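Local coordinates for Pts system, fructose-specific iiabc component (Borrelia burgdorferi, PDB 5DLE), which probably serves as the cytoplasmic IIB domain of a fructose phosphotransferase transporter, passing phosphate to fructose as the sugar enters the cell, at residues V47-Q50 with I55-A58; Q41-R46 with E106-P111. All coordinates share one frame; numbering follows the deposited sequence.

How the contacts relate
From the N terminus, strand 13-19 leads through helix 25-40 into residues 41-46, the first half of contact 2, and strand 44-50 runs on into contact 1. There the chain turns back over four residues to 55-58, closing a hairpin at the edge of the mixed sheet. Contact 2 closes after 59 intervening residues, when 106-111, spanning the end of helix 100-107, return to 41-46 and tie the C-terminal part to the turn before strand 44-50; contact 1 is nested inside its loop. Their centres lie about 18 Å apart, on opposite sides of the chain's centre, yet they share strand 44-50. They also touch: Arg46 NH2 is 3.0 Å from Asn57 O, probably a hydrogen bond.

Contact 1 of 2, residues V47-Q50 with I55-A58; sequences VETQ and IENA
Thr49 and Glu56 form an antiparallel hydrogen-bonded pair, with Thr49 N to Glu56 O at 3.0 Å and Glu56 N to Thr49 O at 2.8 Å, and Gln50 with Ile55 is the adjoining non-hydrogen-bonded pair. This beta hairpin adds the short strand 55-56 to the edge of the mixed sheet, as its one antiparallel member. On the Gln50 face, the Gln50 and Ile55 side chains run alongside each other in the same direction, with Gln50 CD 3.7 Å from Ile55 CG1. Gln50 NE2 donates to Glu48 OE2 at 2.8 Å, nearly in the amide plane, with an N-H...O angle of 150°. Glu48 reaches there extended, its CG anti to the backbone N (chi1 162°), and its OE1 packs 3.3 Å from Ala58 CA. That oxygen also accepts from Leu59 N and pairs with Arg82, so both carboxylate oxygens are held. On the Thr49 face, the Glu56 carboxylate finds partners beyond the hairpin: OE1 bonds Tyr28 OH, and OE2 pairs with Lys33 of a second subunit. Asn57, just past the strand, is linked to Thr49 through a water that accepts from Asn57 ND2 at 2.7 Å and lies 2.8 Å from Thr49 OG1.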
# COMPACT_ATOMS: atom_id res chain seq x y z
N VAL A 47 16.08 -9.19 -6.59
CA VAL A 47 14.87 -8.56 -7.11
C VAL A 47 15.14 -7.11 -7.47
O VAL A 47 15.63 -6.32 -6.64
CB VAL A 47 13.70 -8.65 -6.10
CG1 VAL A 47 12.40 -8.11 -6.74
CG2 VAL A 47 13.47 -10.05 -5.69
N GLU A 48 14.79 -6.75 -8.71
CA GLU A 48 14.69 -5.37 -9.17
C GLU A 48 13.27 -4.88 -8.94
O GLU A 48 12.31 -5.59 -9.22
CB GLU A 48 15.02 -5.33 -10.67
CG GLU A 48 14.57 -4.09 -11.42
CD GLU A 48 14.93 -4.18 -12.91
OE1 GLU A 48 15.97 -4.79 -13.22
OE2 GLU A 48 14.17 -3.69 -13.77
N THR A 49 13.13 -3.65 -8.46
CA THR A 49 11.81 -3.10 -8.22
C THR A 49 11.56 -1.88 -9.09
O THR A 49 12.47 -1.10 -9.36
CB THR A 49 11.60 -2.71 -6.74
OG1 THR A 49 12.62 -1.81 -6.29
CG2 THR A 49 11.57 -3.94 -5.82
N GLN A 50 10.31 -1.72 -9.53
CA GLN A 50 9.87 -0.54 -10.29
C GLN A 50 8.52 -0.05 -9.78
O GLN A 50 7.57 -0.83 -9.70
CB GLN A 50 9.74 -0.87 -11.78
CG GLN A 50 10.90 -1.70 -12.37
CD GLN A 50 10.87 -1.69 -13.89
OE1 GLN A 50 10.01 -1.01 -14.50
NE2 GLN A 50 11.79 -2.41 -14.50
N ILE A 55 13.17 2.98 -10.89
CA ILE A 55 13.67 1.60 -10.86
C ILE A 55 14.80 1.54 -9.83
O ILE A 55 15.70 2.38 -9.86
CB ILE A 55 14.19 1.16 -12.23
CG1 ILE A 55 13.05 1.19 -13.26
CG2 ILE A 55 14.87 -0.22 -12.14
CD1 ILE A 55 13.55 0.95 -14.68
N GLU A 56 14.75 0.55 -8.94
CA GLU A 56 15.75 0.39 -7.90
C GLU A 56 16.37 -1.00 -8.01
O GLU A 56 15.67 -1.97 -8.35
CB GLU A 56 15.16 0.57 -6.48
CG GLU A 56 14.70 1.99 -6.17
CD GLU A 56 13.92 2.04 -4.86
OE1 GLU A 56 12.79 1.49 -4.80
OE2 GLU A 56 14.46 2.59 -3.87
N ASN A 57 17.67 -1.09 -7.78
CA ASN A 57 18.38 -2.38 -7.67
C ASN A 57 18.21 -3.21 -8.93
O ASN A 57 17.93 -4.43 -8.89
CB ASN A 57 17.95 -3.15 -6.43
CG ASN A 57 18.23 -2.36 -5.17
OD1 ASN A 57 19.40 -2.25 -4.77
ND2 ASN A 57 17.22 -1.79 -4.58
N ALA A 58 18.42 -2.56 -10.08
CA ALA A 58 18.25 -3.20 -11.37
C ALA A 58 19.11 -4.45 -11.50
O ALA A 58 20.26 -4.50 -11.03
CB ALA A 58 18.59 -2.20 -12.47
O HOH W 1 14.64 -2.54 -4.50
O HOH W 2 11.33 0.64 -6.57

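Contact 2 of 2, residues Q41-R46 with E106-P111; sequences QGYSIR and ESFNAP
Tyr43 and Phe108 carry this contact alone, as an offset stack with ring centroids 4.8 Å apart and planes inclined by 29°. The side chains come from opposite directions and meet at their far ends: Phe108 CZ lies over one face of the Tyr43 ring, displaced toward its rim, at 3.4 Å from Tyr43 CZ. Phe108 CE1 reaches the phenol end, 3.5 Å from Tyr43 OH. In both residues CG lies anti to the carbonyl carbon (chi1 -60° in Tyr43, -72° in Phe108), which turns the two rings toward each other. On the opposite face of the tyrosine lies the backbone oxygen Gln41 O, also offset, while Gln41 OE1 meets the ring edge in plane. In the next shell, Ile14 of strand 13-19 touches both aromatics; Ile104 packs on Tyr43 and Val69 on Phe108. A bound imidazole, probably from the crystallisation liquor, comes within about 3 Å of the Phe108 side chain. Just before Tyr43, Gly42 ends the preceding helix in a Schellman motif, and Phe108 lies within a type I beta turn from Ser107 to Ala110. The stack thus joins the turn between helix 25-40 and strand 44-50 to the end of helix 100-107, as a surface aromatic pair of the alpha/beta IIB domain.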
# COMPACT_ATOMS: atom_id res chain seq x y z
N GLN A 41 12.54 -21.99 0.12
CA GLN A 41 12.77 -23.11 -0.79
C GLN A 41 14.24 -23.37 -1.09
O GLN A 41 14.54 -24.31 -1.85
CB GLN A 41 11.96 -22.90 -2.08
CG GLN A 41 10.42 -23.01 -1.87
CD GLN A 41 9.58 -22.94 -3.16
OE1 GLN A 41 9.99 -23.47 -4.19
NE2 GLN A 41 8.39 -22.30 -3.09
N GLY A 42 15.17 -22.58 -0.55
CA GLY A 42 16.59 -22.84 -0.70
C GLY A 42 17.31 -22.12 -1.82
O GLY A 42 18.45 -22.48 -2.14
N TYR A 43 16.69 -21.12 -2.44
CA TYR A 43 17.26 -20.45 -3.59
C TYR A 43 17.88 -19.13 -3.18
O TYR A 43 17.42 -18.48 -2.25
CB TYR A 43 16.17 -20.17 -4.64
CG TYR A 43 15.51 -21.42 -5.14
CD1 TYR A 43 16.24 -22.36 -5.87
CD2 TYR A 43 14.18 -21.69 -4.86
CE1 TYR A 43 15.65 -23.52 -6.32
CE2 TYR A 43 13.56 -22.82 -5.32
CZ TYR A 43 14.32 -23.76 -6.03
OH TYR A 43 13.74 -24.92 -6.49
N SER A 44 18.87 -18.72 -3.96
CA SER A 44 19.41 -17.37 -3.97
C SER A 44 18.46 -16.49 -4.78
O SER A 44 17.86 -16.96 -5.75
CB SER A 44 20.79 -17.39 -4.64
OG SER A 44 21.50 -16.22 -4.35
N ILE A 45 18.30 -15.22 -4.39
CA ILE A 45 17.31 -14.38 -5.07
C ILE A 45 17.83 -12.94 -5.17
O ILE A 45 18.38 -12.41 -4.19
CB ILE A 45 15.94 -14.46 -4.32
CG1 ILE A 45 14.86 -13.55 -4.91
CG2 ILE A 45 16.09 -14.11 -2.85
CD1 ILE A 45 14.27 -14.11 -6.17
N ARG A 46 17.67 -12.31 -6.34
CA ARG A 46 17.87 -10.87 -6.50
C ARG A 46 16.61 -10.31 -7.14
O ARG A 46 16.12 -10.89 -8.12
CB ARG A 46 19.08 -10.57 -7.40
CG ARG A 46 20.38 -10.42 -6.61
CD ARG A 46 20.54 -8.98 -6.05
NE ARG A 46 20.66 -8.06 -7.18
CZ ARG A 46 19.80 -7.12 -7.54
NH1 ARG A 46 18.72 -6.79 -6.81
NH2 ARG A 46 20.07 -6.45 -8.65
N GLU A 106 6.47 -23.24 -9.83
CA GLU A 106 6.07 -23.31 -11.23
C GLU A 106 7.09 -22.62 -12.14
O GLU A 106 7.15 -22.96 -13.33
CB GLU A 106 4.69 -22.67 -11.44
CG GLU A 106 3.51 -23.49 -10.87
CD GLU A 106 2.23 -22.66 -10.59
OE1 GLU A 106 2.14 -21.48 -11.00
OE2 GLU A 106 1.31 -23.21 -9.92
N SER A 107 7.87 -21.66 -11.62
CA SER A 107 8.74 -20.91 -12.51
C SER A 107 9.80 -21.79 -13.15
O SER A 107 10.24 -21.50 -14.26
CB SER A 107 9.42 -19.75 -11.76
OG SER A 107 10.36 -20.25 -10.81
N PHE A 108 10.18 -22.88 -12.49
CA PHE A 108 11.22 -23.72 -13.06
C PHE A 108 10.74 -24.53 -14.25
O PHE A 108 11.57 -25.14 -14.95
CB PHE A 108 11.75 -24.64 -11.96
CG PHE A 108 12.56 -23.91 -10.96
CD1 PHE A 108 11.95 -23.31 -9.85
CD2 PHE A 108 13.92 -23.72 -11.18
CE1 PHE A 108 12.70 -22.60 -8.95
CE2 PHE A 108 14.70 -22.99 -10.29
CZ PHE A 108 14.08 -22.40 -9.16
N ASN A 109 9.43 -24.56 -14.49
CA ASN A 109 8.87 -25.19 -15.68
C ASN A 109 8.40 -24.17 -16.70
O ASN A 109 7.75 -24.55 -17.67
CB ASN A 109 7.71 -26.11 -15.31
CG ASN A 109 8.12 -27.20 -14.36
OD1 ASN A 109 7.51 -27.39 -13.31
ND2 ASN A 109 9.18 -27.91 -14.72
N ALA A 110 8.67 -22.88 -16.47
CA ALA A 110 8.19 -21.82 -17.34
C ALA A 110 8.87 -21.90 -18.71
O ALA A 110 9.99 -22.40 -18.83
CB ALA A 110 8.46 -20.46 -16.69
N PRO A 111 8.20 -21.42 -19.76
CA PRO A 111 8.80 -21.52 -21.09
C PRO A 111 10.01 -20.62 -21.26
O PRO A 111 10.12 -19.55 -20.64
CB PRO A 111 7.66 -21.09 -22.03
CG PRO A 111 6.43 -21.44 -21.27
CD PRO A 111 6.76 -21.10 -19.83